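Local atomic coordinates of AlyQ (Persicobacter sp. CCB-QB2, PDB entry 7D2A), a protein that binds uronic acid units of alginate through a family 32 carbohydrate-binding module, probably guiding its parent enzyme to this polysaccharide. Residues M7-V12 with S51-N56; S33-A38 with A61-D66; S70-S75 with E99-T104; A81-V86 with Y110-G115. All coordinates share one frame; numbering follows the deposited sequence.

Contact 1 (M7-V12 with S51-N56); sequences MQYDIV and SAKTVN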
loop_
_atom_site.group_PDB
_atom_site.type_symbol
_atom_site.label_atom_id
_atom_site.label_comp_id
_atom_site.label_asym_id
_atom_site.label_seq_id
_atom_site.Cartn_x
_atom_site.Cartn_y
_atom_site.Cartn_z
ATOM N N MET A 7 -15.835 6.355 -4.453
ATOM C CA MET A 7 -15.155 7.474 -3.752
ATOM C C MET A 7 -13.654 7.171 -3.779
ATOM O O MET A 7 -13.310 6.084 -3.334
ATOM C CB MET A 7 -15.545 7.603 -2.266
ATOM C CG MET A 7 -16.991 7.951 -1.989
ATOM S SD MET A 7 -17.306 9.695 -2.160
ATOM C CE MET A 7 -16.202 10.354 -0.914
ATOM N N GLN A 8 -12.678 8.132 -4.180
ATOM C CA GLN A 8 -11.240 8.015 -3.926
ATOM C C GLN A 8 -10.901 9.043 -2.871
ATOM O O GLN A 8 -11.089 10.243 -3.088
ATOM C CB GLN A 8 -10.402 8.314 -5.164
ATOM C CG GLN A 8 -8.927 8.249 -4.730
ATOM C CD GLN A 8 -7.857 8.745 -5.659
ATOM O OE1 GLN A 8 -8.211 9.185 -6.746
ATOM N NE2 GLN A 8 -6.566 8.702 -5.248
ATOM N N TYR A 9 -10.413 8.605 -1.727
ATOM C CA TYR A 9 -10.116 9.487 -0.594
ATOM C C TYR A 9 -8.753 10.122 -0.769
ATOM O O TYR A 9 -7.786 9.485 -1.156
ATOM C CB TYR A 9 -10.136 8.728 0.716
ATOM C CG TYR A 9 -11.472 8.146 1.086
ATOM C CD1 TYR A 9 -12.556 8.957 1.329
ATOM C CD2 TYR A 9 -11.672 6.778 1.138
ATOM C CE1 TYR A 9 -13.780 8.425 1.709
ATOM C CE2 TYR A 9 -12.896 6.237 1.462
ATOM C CZ TYR A 9 -13.969 7.061 1.752
ATOM O OH TYR A 9 -15.201 6.527 2.131
ATOM N N ASP A 10 -8.683 11.387 -0.388
ATOM C CA ASP A 10 -7.361 12.015 -0.229
ATOM C C ASP A 10 -6.528 11.253 0.799
ATOM O O ASP A 10 -7.094 10.778 1.816
ATOM C CB ASP A 10 -7.463 13.449 0.276
ATOM C CG ASP A 10 -7.613 14.499 -0.800
ATOM O OD1 ASP A 10 -7.851 14.171 -1.963
ATOM O OD2 ASP A 10 -7.455 15.677 -0.383
ATOM N N ILE A 11 -5.240 11.193 0.542
ATOM C CA ILE A 11 -4.258 10.673 1.523
ATOM C C ILE A 11 -3.457 11.884 2.025
ATOM O O ILE A 11 -2.686 12.478 1.220
ATOM C CB ILE A 11 -3.382 9.555 0.924
ATOM C CG1 ILE A 11 -4.248 8.346 0.537
ATOM C CG2 ILE A 11 -2.271 9.210 1.919
ATOM C CD1 ILE A 11 -3.519 7.270 -0.253
ATOM N N VAL A 12 -3.687 12.281 3.280
ATOM C CA VAL A 12 -3.172 13.581 3.807
ATOM C C VAL A 12 -1.728 13.457 4.272
ATOM O O VAL A 12 -1.070 14.511 4.452
ATOM C CB VAL A 12 -4.070 14.158 4.906
ATOM C CG1 VAL A 12 -5.510 14.210 4.412
ATOM C CG2 VAL A 12 -3.955 13.414 6.228
ATOM N N SER A 51 -9.168 11.376 8.800
ATOM C CA SER A 51 -10.295 11.078 9.698
ATOM C C SER A 51 -10.816 9.712 9.276
ATOM O O SER A 51 -10.344 9.196 8.260
ATOM C CB SER A 51 -11.370 12.130 9.608
ATOM O OG SER A 51 -11.853 12.235 8.286
ATOM N N ALA A 52 -11.696 9.129 10.065
ATOM C CA ALA A 52 -12.170 7.757 9.817
ATOM C C ALA A 52 -13.168 7.762 8.657
ATOM O O ALA A 52 -14.170 8.524 8.704
ATOM C CB ALA A 52 -12.821 7.212 11.063
ATOM N N LYS A 53 -12.952 6.891 7.663
ATOM C CA LYS A 53 -13.794 6.812 6.464
ATOM C C LYS A 53 -14.187 5.359 6.247
ATOM O O LYS A 53 -13.454 4.473 6.697
ATOM C CB LYS A 53 -13.026 7.241 5.211
ATOM C CG LYS A 53 -12.295 8.565 5.329
ATOM C CD LYS A 53 -13.240 9.659 5.188
ATOM C CE LYS A 53 -12.546 10.997 5.088
ATOM N NZ LYS A 53 -13.539 12.063 5.326
ATOM N N THR A 54 -15.270 5.138 5.535
ATOM C CA THR A 54 -15.646 3.770 5.081
ATOM C C THR A 54 -14.756 3.358 3.916
ATOM O O THR A 54 -14.696 4.055 2.954
ATOM C CB THR A 54 -17.109 3.672 4.699
ATOM O OG1 THR A 54 -17.873 4.073 5.845
ATOM C CG2 THR A 54 -17.457 2.260 4.301
ATOM N N VAL A 55 -14.008 2.289 4.074
ATOM C CA VAL A 55 -13.036 1.834 3.074
ATOM C C VAL A 55 -13.353 0.391 2.708
ATOM O O VAL A 55 -13.570 -0.408 3.639
ATOM C CB VAL A 55 -11.609 1.966 3.620
ATOM C CG1 VAL A 55 -10.596 1.446 2.676
ATOM C CG2 VAL A 55 -11.223 3.393 4.021
ATOM N N ASN A 56 -13.289 0.056 1.436
ATOM C CA ASN A 56 -13.425 -1.346 1.020
ATOM C C ASN A 56 -12.462 -1.764 -0.079
ATOM O O ASN A 56 -12.598 -2.872 -0.630
ATOM C CB ASN A 56 -14.889 -1.669 0.661
ATOM C CG ASN A 56 -15.368 -0.902 -0.562
ATOM O OD1 ASN A 56 -14.555 -0.204 -1.204
ATOM N ND2 ASN A 56 -16.629 -1.078 -0.915
HETATM O O HOH W 1 -16.923 7.418 4.928
#
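Tyr9 reaches over from the N-terminal segment to lie against Lys53, and its hydroxyl ends on the backbone of Thr54. The contact joins the end of strand 7-8 to the start of strand 52-62; both belong to the six-stranded antiparallel sheet, and both pair there with strand 123-133. The phenol ring is turned so that Lys53 CB sits over one face, 3.8 Å from the ring centroid and 20° off the normal, a CH-pi contact displaced toward the hydroxyl-bearing carbon; Lys53 CB is 3.6 Å from Tyr9 CZ. Because the lysine chain bends at its second torsion (chi2 -78°), it runs back across the ring rim, bringing Lys53 CD to 3.7 Å from Tyr9 CE1 before the ammonium leads away toward Ser51, where Lys53 NZ makes a weak hydrogen bond to Ser51 OG. Val55 adds one methyl group, with its CG2 4.2 Å from Tyr9 CE2.

The polar end is held more firmly. Tyr9 OH donates to Thr54 O over 2.7 Å, in the carbonyl plane and on a lone pair, with a C=O...donor angle of 142°. A water accepts from Thr54 N at 2.9 Å and gives a weak, longer bond back to Tyr9 OH, linking the hydroxyl to the same residue a second time.

Chemically, the phenol is used in two ways: its hydroxyl anchors the far end of the ring to a strand carbonyl, while packing of Lys53 CB over the face helps to set how the ring is turned and leaves the lysine's charged end clear of it.

Contact 2 (S33-A38 with A61-D66); sequences STRWSA and AWYNGD. With CA (calcium ion), chain C; MAW (4-deoxy-alpha-L-erythro-hex-4-enopyranuronic acid), chain B.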
loop_
_atom_site.group_PDB
_atom_site.type_symbol
_atom_site.label_atom_id
_atom_site.label_comp_id
_atom_site.label_asym_id
_atom_site.label_seq_id
_atom_site.Cartn_x
_atom_site.Cartn_y
_atom_site.Cartn_z
ATOM N N SER A 33 6.519 6.352 -12.237
ATOM C CA SER A 33 8.000 6.277 -12.333
ATOM C C SER A 33 8.673 6.608 -11.002
ATOM O O SER A 33 9.930 6.560 -10.956
ATOM C CB SER A 33 8.531 7.179 -13.431
ATOM O OG SER A 33 8.527 8.530 -13.032
ATOM N N THR A 34 7.898 6.939 -9.963
ATOM C CA THR A 34 8.471 7.239 -8.632
ATOM C C THR A 34 7.909 6.248 -7.641
ATOM O O THR A 34 6.710 5.874 -7.775
ATOM C CB THR A 34 8.155 8.659 -8.207
ATOM O OG1 THR A 34 6.748 8.708 -8.023
ATOM C CG2 THR A 34 8.663 9.683 -9.200
ATOM N N ARG A 35 8.716 5.831 -6.680
ATOM C CA ARG A 35 8.351 4.722 -5.785
ATOM C C ARG A 35 8.753 5.031 -4.349
ATOM O O ARG A 35 9.647 5.864 -4.089
ATOM C CB ARG A 35 9.036 3.411 -6.184
ATOM C CG ARG A 35 10.540 3.409 -6.004
ATOM C CD ARG A 35 11.177 2.182 -6.604
ATOM N NE ARG A 35 12.611 2.132 -6.371
ATOM C CZ ARG A 35 13.544 2.571 -7.226
ATOM N NH1 ARG A 35 13.210 3.134 -8.387
ATOM N NH2 ARG A 35 14.825 2.411 -6.928
ATOM N N TRP A 36 8.134 4.290 -3.428
ATOM C CA TRP A 36 8.711 4.054 -2.089
ATOM C C TRP A 36 9.419 2.707 -2.126
ATOM O O TRP A 36 8.844 1.733 -2.695
ATOM C CB TRP A 36 7.568 3.983 -1.070
ATOM C CG TRP A 36 7.979 3.377 0.236
ATOM C CD1 TRP A 36 8.824 3.890 1.156
ATOM C CD2 TRP A 36 7.554 2.110 0.762
ATOM N NE1 TRP A 36 8.966 3.066 2.233
ATOM C CE2 TRP A 36 8.186 1.956 2.019
ATOM C CE3 TRP A 36 6.689 1.109 0.315
ATOM C CZ2 TRP A 36 7.960 0.844 2.850
ATOM C CZ3 TRP A 36 6.524 -0.015 1.092
ATOM C CH2 TRP A 36 7.122 -0.131 2.366
ATOM N N SER A 37 10.615 2.619 -1.560
ATOM C CA SER A 37 11.347 1.350 -1.429
ATOM C C SER A 37 11.820 1.201 0.005
ATOM O O SER A 37 12.454 2.125 0.531
ATOM C CB SER A 37 12.495 1.243 -2.390
ATOM O OG SER A 37 12.087 1.241 -3.753
ATOM N N ALA A 38 11.678 0.002 0.520
ATOM C CA ALA A 38 12.264 -0.404 1.813
ATOM C C ALA A 38 12.605 -1.874 1.715
ATOM O O ALA A 38 11.778 -2.685 1.282
ATOM C CB ALA A 38 11.314 -0.097 2.959
ATOM N N ALA A 61 0.056 -0.000 -7.144
ATOM C CA ALA A 61 0.918 -0.251 -8.316
ATOM C C ALA A 61 2.295 -0.602 -7.805
ATOM O O ALA A 61 2.870 0.128 -6.982
ATOM C CB ALA A 61 0.932 0.950 -9.236
ATOM N N TRP A 62 2.839 -1.686 -8.328
ATOM C CA TRP A 62 4.110 -2.267 -7.866
ATOM C C TRP A 62 5.265 -1.935 -8.805
ATOM O O TRP A 62 5.098 -1.941 -10.028
ATOM C CB TRP A 62 3.942 -3.765 -7.728
ATOM C CG TRP A 62 2.952 -4.118 -6.671
ATOM C CD1 TRP A 62 1.627 -4.356 -6.871
ATOM C CD2 TRP A 62 3.206 -4.294 -5.276
ATOM N NE1 TRP A 62 1.012 -4.589 -5.673
ATOM C CE2 TRP A 62 1.954 -4.589 -4.671
ATOM C CE3 TRP A 62 4.357 -4.195 -4.481
ATOM C CZ2 TRP A 62 1.860 -4.810 -3.290
ATOM C CZ3 TRP A 62 4.249 -4.388 -3.127
ATOM C CH2 TRP A 62 3.008 -4.677 -2.543
ATOM N N TYR A 63 6.402 -1.624 -8.206
ATOM C CA TYR A 63 7.640 -1.393 -8.996
ATOM C C TYR A 63 7.997 -2.697 -9.692
ATOM O O TYR A 63 7.972 -3.741 -9.034
ATOM C CB TYR A 63 8.779 -0.992 -8.072
ATOM C CG TYR A 63 10.108 -0.747 -8.734
ATOM C CD1 TYR A 63 10.271 0.274 -9.655
ATOM C CD2 TYR A 63 11.195 -1.525 -8.389
ATOM C CE1 TYR A 63 11.507 0.535 -10.208
ATOM C CE2 TYR A 63 12.442 -1.256 -8.929
ATOM C CZ TYR A 63 12.585 -0.245 -9.847
ATOM O OH TYR A 63 13.837 -0.047 -10.379
ATOM N N ASN A 64 8.290 -2.649 -10.988
ATOM C CA ASN A 64 8.584 -3.879 -11.763
ATOM C C ASN A 64 7.398 -4.838 -11.633
ATOM O O ASN A 64 7.570 -6.079 -11.571
ATOM C CB ASN A 64 9.903 -4.516 -11.340
ATOM C CG ASN A 64 11.114 -3.734 -11.791
ATOM O OD1 ASN A 64 11.007 -2.886 -12.665
ATOM N ND2 ASN A 64 12.249 -4.019 -11.189
ATOM N N GLY A 65 6.189 -4.285 -11.571
ATOM C CA GLY A 65 5.006 -5.070 -11.240
ATOM C C GLY A 65 4.649 -6.044 -12.328
ATOM O O GLY A 65 3.878 -6.998 -12.035
ATOM N N ASP A 66 5.158 -5.856 -13.534
ATOM C CA ASP A 66 4.854 -6.766 -14.654
ATOM C C ASP A 66 5.930 -7.853 -14.768
ATOM O O ASP A 66 5.885 -8.587 -15.765
ATOM C CB ASP A 66 4.677 -5.995 -15.959
ATOM C CG ASP A 66 5.959 -5.402 -16.482
ATOM O OD1 ASP A 66 6.957 -5.381 -15.748
ATOM O OD2 ASP A 66 5.929 -4.942 -17.605
HETATM CA CA CA C . 4.735 7.431 -7.575
HETATM C C1 MAW B . 17.177 -2.018 -5.133
HETATM C C2 MAW B . 17.066 -0.546 -5.127
HETATM O O2 MAW B . 16.990 0.042 -6.457
HETATM C C3 MAW B . 15.787 -0.213 -4.309
HETATM O O3 MAW B . 15.396 1.134 -4.496
HETATM C C4 MAW B . 14.659 -1.167 -4.733
HETATM C C5 MAW B . 14.840 -2.200 -5.520
HETATM O O5 MAW B . 16.165 -2.550 -6.004
HETATM C C6 MAW B . 13.812 -3.111 -5.930
HETATM O O6A MAW B . 14.160 -4.101 -6.649
HETATM O O6B MAW B . 12.591 -2.968 -5.539
#
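The guanidinium of Arg35 lies flat on the ring of Tyr63, with centres 4.3 Å apart and planes inclined by 26°, combining a stack with a cation-pi contact. The two side chains pass each other at a slant: Arg35 CD rests over the ring face, 3.8 Å from the Tyr63 centroid, and farther out Arg35 NH1 approaches Tyr63 CE1 to 3.6 Å. Asn64 CG lies over the other face. Arg35 starts with CG wedged between its own backbone N and carbonyl carbon (chi1 67°) and then runs extended to NE, which carries the guanidinium out to the sugar.

The edge of the guanidinium does the polar work. Arg35 NE donates to Ser37 OG at 2.8 Å, nearly in the guanidinium plane though clearly bent at the hydrogen, and Arg35 NH2 gives an almost straight bond (175°) of 2.8 Å to O3 of the unsaturated uronic acid. Tyr63 meets the same sugar obliquely, its CD2 3.5 Å from O6B. Asp20, Arg68, Asn121 and Ser125 supply further hydrogen bonds in the same glycan pocket. Just before Arg35, Thr34 binds calcium through both its carbonyl oxygen and OG1.

The guanidinium thus lies against the ring with an in-plane N-H aimed at a sugar hydroxyl, consistent with the stack and the serine helping to orient Arg35 for its share of sugar binding, probably aided by the cation's attraction to the pi cloud.

Contact 3 (S70-S75 with E99-T104); sequences SGFSIS and ESYSFT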
loop_
_atom_site.group_PDB
_atom_site.type_symbol
_atom_site.label_atom_id
_atom_site.label_comp_id
_atom_site.label_asym_id
_atom_site.label_seq_id
_atom_site.Cartn_x
_atom_site.Cartn_y
_atom_site.Cartn_z
ATOM N N SER A 70 5.004 -9.741 -5.447
ATOM C CA SER A 70 5.392 -9.177 -4.157
ATOM C C SER A 70 4.334 -9.567 -3.123
ATOM O O SER A 70 3.147 -9.367 -3.365
ATOM C CB SER A 70 5.620 -7.647 -4.292
ATOM O OG SER A 70 6.715 -7.179 -3.498
ATOM N N GLY A 71 4.763 -10.133 -2.002
ATOM C CA GLY A 71 3.849 -10.526 -0.926
ATOM C C GLY A 71 3.558 -9.377 0.015
ATOM O O GLY A 71 4.399 -8.511 0.236
ATOM N N PHE A 72 2.312 -9.279 0.462
ATOM C CA PHE A 72 1.891 -8.139 1.298
ATOM C C PHE A 72 0.631 -8.477 2.086
ATOM O O PHE A 72 -0.025 -9.471 1.855
ATOM C CB PHE A 72 1.649 -6.897 0.427
ATOM C CG PHE A 72 0.419 -7.004 -0.417
ATOM C CD1 PHE A 72 0.435 -7.660 -1.640
ATOM C CD2 PHE A 72 -0.782 -6.466 0.025
ATOM C CE1 PHE A 72 -0.713 -7.778 -2.413
ATOM C CE2 PHE A 72 -1.933 -6.623 -0.722
ATOM C CZ PHE A 72 -1.911 -7.297 -1.920
ATOM N N SER A 73 0.340 -7.639 3.051
ATOM C CA SER A 73 -0.916 -7.660 3.796
ATOM C C SER A 73 -1.325 -6.207 3.992
ATOM O O SER A 73 -0.463 -5.298 4.003
ATOM C CB SER A 73 -0.828 -8.466 5.036
ATOM O OG SER A 73 0.038 -7.884 5.940
ATOM N N ILE A 74 -2.619 -6.006 4.154
ATOM C CA ILE A 74 -3.212 -4.683 4.424
ATOM C C ILE A 74 -3.856 -4.741 5.801
ATOM O O ILE A 74 -4.678 -5.675 6.037
ATOM C CB ILE A 74 -4.216 -4.309 3.321
ATOM C CG1 ILE A 74 -3.597 -4.404 1.916
ATOM C CG2 ILE A 74 -4.839 -2.947 3.597
ATOM C CD1 ILE A 74 -4.580 -4.189 0.795
ATOM N N SER A 75 -3.583 -3.759 6.605
ATOM C CA SER A 75 -4.214 -3.619 7.938
ATOM C C SER A 75 -4.767 -2.224 8.063
ATOM O O SER A 75 -4.274 -1.275 7.421
ATOM C CB SER A 75 -3.276 -3.982 9.057
ATOM O OG SER A 75 -2.104 -3.161 9.117
ATOM N N GLU A 99 -3.392 -2.054 -9.069
ATOM C CA GLU A 99 -4.087 -3.348 -8.899
ATOM C C GLU A 99 -4.974 -3.242 -7.671
ATOM O O GLU A 99 -4.500 -2.822 -6.622
ATOM C CB GLU A 99 -3.028 -4.438 -8.769
ATOM C CG GLU A 99 -3.584 -5.838 -8.642
ATOM C CD GLU A 99 -2.489 -6.842 -9.006
ATOM O OE1 GLU A 99 -2.128 -6.921 -10.215
ATOM O OE2 GLU A 99 -2.001 -7.537 -8.105
ATOM N N SER A 100 -6.213 -3.690 -7.778
ATOM C CA SER A 100 -7.229 -3.528 -6.703
ATOM C C SER A 100 -7.270 -4.722 -5.737
ATOM O O SER A 100 -7.282 -5.898 -6.163
ATOM C CB SER A 100 -8.572 -3.279 -7.294
ATOM O OG SER A 100 -8.521 -2.106 -8.072
ATOM N N TYR A 101 -7.237 -4.400 -4.469
ATOM C CA TYR A 101 -7.383 -5.384 -3.352
ATOM C C TYR A 101 -8.591 -4.910 -2.555
ATOM O O TYR A 101 -8.565 -3.909 -1.830
ATOM C CB TYR A 101 -6.104 -5.437 -2.535
ATOM C CG TYR A 101 -4.874 -5.613 -3.384
ATOM C CD1 TYR A 101 -4.762 -6.721 -4.188
ATOM C CD2 TYR A 101 -3.923 -4.617 -3.459
ATOM C CE1 TYR A 101 -3.678 -6.887 -5.029
ATOM C CE2 TYR A 101 -2.806 -4.790 -4.275
ATOM C CZ TYR A 101 -2.690 -5.927 -5.065
ATOM O OH TYR A 101 -1.609 -6.057 -5.919
ATOM N N SER A 102 -9.677 -5.658 -2.717
ATOM C CA SER A 102 -11.020 -5.355 -2.181
ATOM C C SER A 102 -11.252 -6.226 -0.944
ATOM O O SER A 102 -10.646 -7.318 -0.846
ATOM C CB SER A 102 -12.110 -5.629 -3.227
ATOM O OG SER A 102 -12.028 -4.700 -4.302
ATOM N N PHE A 103 -12.077 -5.748 -0.019
ATOM C CA PHE A 103 -12.400 -6.469 1.227
ATOM C C PHE A 103 -13.701 -5.911 1.744
ATOM O O PHE A 103 -14.137 -4.806 1.407
ATOM C CB PHE A 103 -11.259 -6.342 2.241
ATOM C CG PHE A 103 -10.658 -4.971 2.389
ATOM C CD1 PHE A 103 -11.260 -3.991 3.161
ATOM C CD2 PHE A 103 -9.575 -4.612 1.605
ATOM C CE1 PHE A 103 -10.747 -2.710 3.215
ATOM C CE2 PHE A 103 -9.024 -3.336 1.677
ATOM C CZ PHE A 103 -9.613 -2.385 2.484
ATOM N N THR A 104 -14.340 -6.648 2.645
ATOM C CA THR A 104 -15.591 -6.185 3.273
ATOM C C THR A 104 -15.428 -4.797 3.879
ATOM O O THR A 104 -14.441 -4.543 4.571
ATOM C CB THR A 104 -16.057 -7.200 4.340
ATOM O OG1 THR A 104 -16.107 -8.458 3.695
ATOM C CG2 THR A 104 -17.384 -6.824 4.951
#
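Tyr101 packs against Phe72 and Ile74, and can be followed outward from its strand. Its CB meets the tip of Ile74, whose CD1 is 3.9 Å away; these two side chains cross at about a right angle. From CG onward the ring is dominated by one atom, Phe72 CZ, which stands 3.3 Å above the centre of the Tyr101 ring. Every ring carbon is consequently at a similar range from it, from Tyr101 CG at 3.7 Å to Tyr101 CZ at 3.5 Å. Phe72 presents its edge to the tyrosine face, the planes standing at 50° and the centroids 4.5 Å apart, a tilted edge-to-face pair. Phe72 brings its CZ over the ring centre, at a slant, with its own CG tucked between backbone N and carbonyl carbon (chi1 71°). Glu99 O lies over the other face of the tyrosine.

At the tip, Tyr101 OH donates to Glu99 OE2 over 2.7 Å, meeting the carboxylate from above its plane, and accepts a hydrogen bond from Trp62 NE1. The hydroxyl is thus satisfied within a buried setting by one acceptor and one donor, and Glu99 is itself held through its other oxygen by Ser92. Trp62 and Tyr87 bring their rings against Phe72 and Tyr101 respectively, enlarging the aromatic cluster.

Strands 70-77 and 99-103 belong to different antiparallel sheets, and the aromatic and aliphatic side chains between them fill the interior of the beta-sandwich, the jelly-roll fold of F5/8 type C domains and family 32 carbohydrate-binding modules.

Contact 4 (A81-V86 with Y110-G115); sequences ASLTEV and YIRITG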
loop_
_atom_site.group_PDB
_atom_site.type_symbol
_atom_site.label_atom_id
_atom_site.label_comp_id
_atom_site.label_asym_id
_atom_site.label_seq_id
_atom_site.Cartn_x
_atom_site.Cartn_y
_atom_site.Cartn_z
ATOM N N ALA A 81 -0.930 1.563 16.165
ATOM C CA ALA A 81 -0.273 0.531 17.016
ATOM C C ALA A 81 -1.134 -0.740 17.137
ATOM O O ALA A 81 -0.586 -1.775 17.587
ATOM C CB ALA A 81 0.063 1.102 18.373
ATOM N N SER A 82 -2.390 -0.701 16.690
ATOM C CA SER A 82 -3.427 -1.748 16.929
ATOM C C SER A 82 -4.371 -1.830 15.724
ATOM O O SER A 82 -5.570 -1.871 15.886
ATOM C CB SER A 82 -4.218 -1.457 18.191
ATOM O OG SER A 82 -5.062 -0.328 17.995
ATOM N N LEU A 83 -3.802 -1.869 14.546
ATOM C CA LEU A 83 -4.541 -2.062 13.286
ATOM C C LEU A 83 -5.017 -3.513 13.172
ATOM O O LEU A 83 -4.477 -4.422 13.868
ATOM C CB LEU A 83 -3.562 -1.684 12.174
ATOM C CG LEU A 83 -3.085 -0.228 12.185
ATOM C CD1 LEU A 83 -2.016 -0.079 11.080
ATOM C CD2 LEU A 83 -4.229 0.732 11.956
ATOM N N THR A 84 -5.978 -3.742 12.306
ATOM C CA THR A 84 -6.570 -5.045 12.033
ATOM C C THR A 84 -6.217 -5.427 10.605
ATOM O O THR A 84 -6.498 -4.622 9.714
ATOM C CB THR A 84 -8.085 -4.985 12.279
ATOM O OG1 THR A 84 -8.201 -4.612 13.668
ATOM C CG2 THR A 84 -8.732 -6.298 11.971
ATOM N N GLU A 85 -5.812 -6.683 10.376
ATOM C CA GLU A 85 -5.506 -7.184 9.023
ATOM C C GLU A 85 -6.824 -7.448 8.270
ATOM O O GLU A 85 -7.663 -8.214 8.741
ATOM C CB GLU A 85 -4.610 -8.427 9.044
ATOM C CG GLU A 85 -4.200 -8.844 7.659
ATOM C CD GLU A 85 -3.204 -9.989 7.660
ATOM O OE1 GLU A 85 -2.131 -9.833 8.306
ATOM O OE2 GLU A 85 -3.581 -11.025 7.161
ATOM N N VAL A 86 -6.983 -6.865 7.089
ATOM C CA VAL A 86 -8.178 -7.050 6.243
ATOM C C VAL A 86 -7.899 -7.788 4.931
ATOM O O VAL A 86 -8.865 -8.115 4.272
ATOM C CB VAL A 86 -8.889 -5.703 5.996
ATOM C CG1 VAL A 86 -9.414 -5.109 7.292
ATOM C CG2 VAL A 86 -7.992 -4.676 5.289
ATOM N N TYR A 110 -6.447 4.961 9.155
ATOM C CA TYR A 110 -5.084 4.543 8.737
ATOM C C TYR A 110 -5.194 3.228 7.985
ATOM O O TYR A 110 -5.904 2.279 8.439
ATOM C CB TYR A 110 -4.164 4.388 9.949
ATOM C CG TYR A 110 -3.924 5.665 10.697
ATOM C CD1 TYR A 110 -2.974 6.583 10.302
ATOM C CD2 TYR A 110 -4.684 5.983 11.809
ATOM C CE1 TYR A 110 -2.807 7.791 10.944
ATOM C CE2 TYR A 110 -4.500 7.165 12.502
ATOM C CZ TYR A 110 -3.539 8.063 12.089
ATOM O OH TYR A 110 -3.343 9.240 12.759
ATOM N N ILE A 111 -4.449 3.140 6.888
ATOM C CA ILE A 111 -4.283 1.933 6.056
ATOM C C ILE A 111 -2.801 1.663 5.953
ATOM O O ILE A 111 -2.061 2.568 5.546
ATOM C CB ILE A 111 -4.900 2.125 4.663
ATOM C CG1 ILE A 111 -6.420 2.287 4.677
ATOM C CG2 ILE A 111 -4.506 0.938 3.812
ATOM C CD1 ILE A 111 -6.997 3.557 5.150
ATOM N N ARG A 112 -2.388 0.482 6.382
ATOM C CA ARG A 112 -0.973 0.103 6.347
ATOM C C ARG A 112 -0.789 -1.052 5.385
ATOM O O ARG A 112 -1.478 -2.083 5.521
ATOM C CB ARG A 112 -0.515 -0.299 7.752
ATOM C CG ARG A 112 0.924 -0.793 7.819
ATOM C CD ARG A 112 1.327 -0.955 9.264
ATOM N NE ARG A 112 1.512 0.306 9.915
ATOM C CZ ARG A 112 1.862 0.460 11.194
ATOM N NH1 ARG A 112 2.031 -0.606 11.961
ATOM N NH2 ARG A 112 2.001 1.684 11.692
ATOM N N ILE A 113 0.186 -0.963 4.476
ATOM C CA ILE A 113 0.625 -2.079 3.638
ATOM C C ILE A 113 1.926 -2.605 4.203
ATOM O O ILE A 113 2.857 -1.840 4.281
ATOM C CB ILE A 113 0.774 -1.687 2.152
ATOM C CG1 ILE A 113 -0.561 -1.186 1.607
ATOM C CG2 ILE A 113 1.359 -2.844 1.401
ATOM C CD1 ILE A 113 -0.481 -0.682 0.192
ATOM N N THR A 114 1.941 -3.874 4.573
ATOM C CA THR A 114 3.152 -4.564 5.056
ATOM C C THR A 114 3.644 -5.439 3.923
ATOM O O THR A 114 2.866 -6.178 3.344
ATOM C CB THR A 114 2.894 -5.362 6.343
ATOM O OG1 THR A 114 2.409 -4.501 7.365
ATOM C CG2 THR A 114 4.165 -6.040 6.781
ATOM N N GLY A 115 4.931 -5.301 3.566
ATOM C CA GLY A 115 5.515 -6.097 2.494
ATOM C C GLY A 115 6.391 -7.212 2.994
ATOM O O GLY A 115 7.060 -7.004 4.063
#
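Arg112 NE is hydrogen-bonded to Thr46 OG1 and, from above the guanidinium plane, is approached by the methyl group of Leu83 CD1 at 3.7 Å. The same methyl lies over the face of the guanidinium near its rim, with Arg112 CZ at 3.9 Å, and also touches the root of the side chain, Arg112 CB, at 3.7 Å. One leucine branch can touch both the root of the arginine and its guanidinium because the arginine leaves its strand with CG anti to the backbone nitrogen (chi1 177°) and then bends at its third torsion (chi3 -72°), turning the guanidinium so that its face and the CB both border the Leu83 CD1 methyl. Tyr44 adds a cation-pi contact.

The two segments are not adjacent in their five-stranded antiparallel sheet, one of the two walls of the beta-sandwich. Strand 70-77 runs between 84-90 and 110-118, so Leu83, just ahead of strand 84-90, has to reach over it, and its side chain also packs on Ser75. The backbone of Arg112 pairs with that same residue. On the sheet's inner side Ile111 and Ile113 turn instead to Ile131, Ile126 and Val129 of the facing sheet.

The second leucine branch goes to Tyr110, two residues earlier on the same face of the strand: Leu83 CD2 is 4.2 Å from Tyr110 CB, the two side chains crossing at about a right angle. Beyond that point the tyrosine ring leads away from the leucine and packs on Pro80 and Asp48.

From the N terminus, contact 1 brings 7-12 back to the start of strand 52-62, closing a loop of 38 residues. Contact 2 opens inside that loop and closes at the far end of the same strand, so the two cross while sitting on opposite sides of the chain's centre, 22 Å apart between contact centres. Contact 3 then opens on strand 70-77 and crosses contact 4, which starts at 81-86 and closes on 110-115. Contact 3 joins the two sheets of the sandwich; contact 4 spans three strands of one sheet. Trp62 links contact 2 to contact 3 through Tyr101, and backbone pairing through Ser75 and Ile74 connects contact 3 to contact 4.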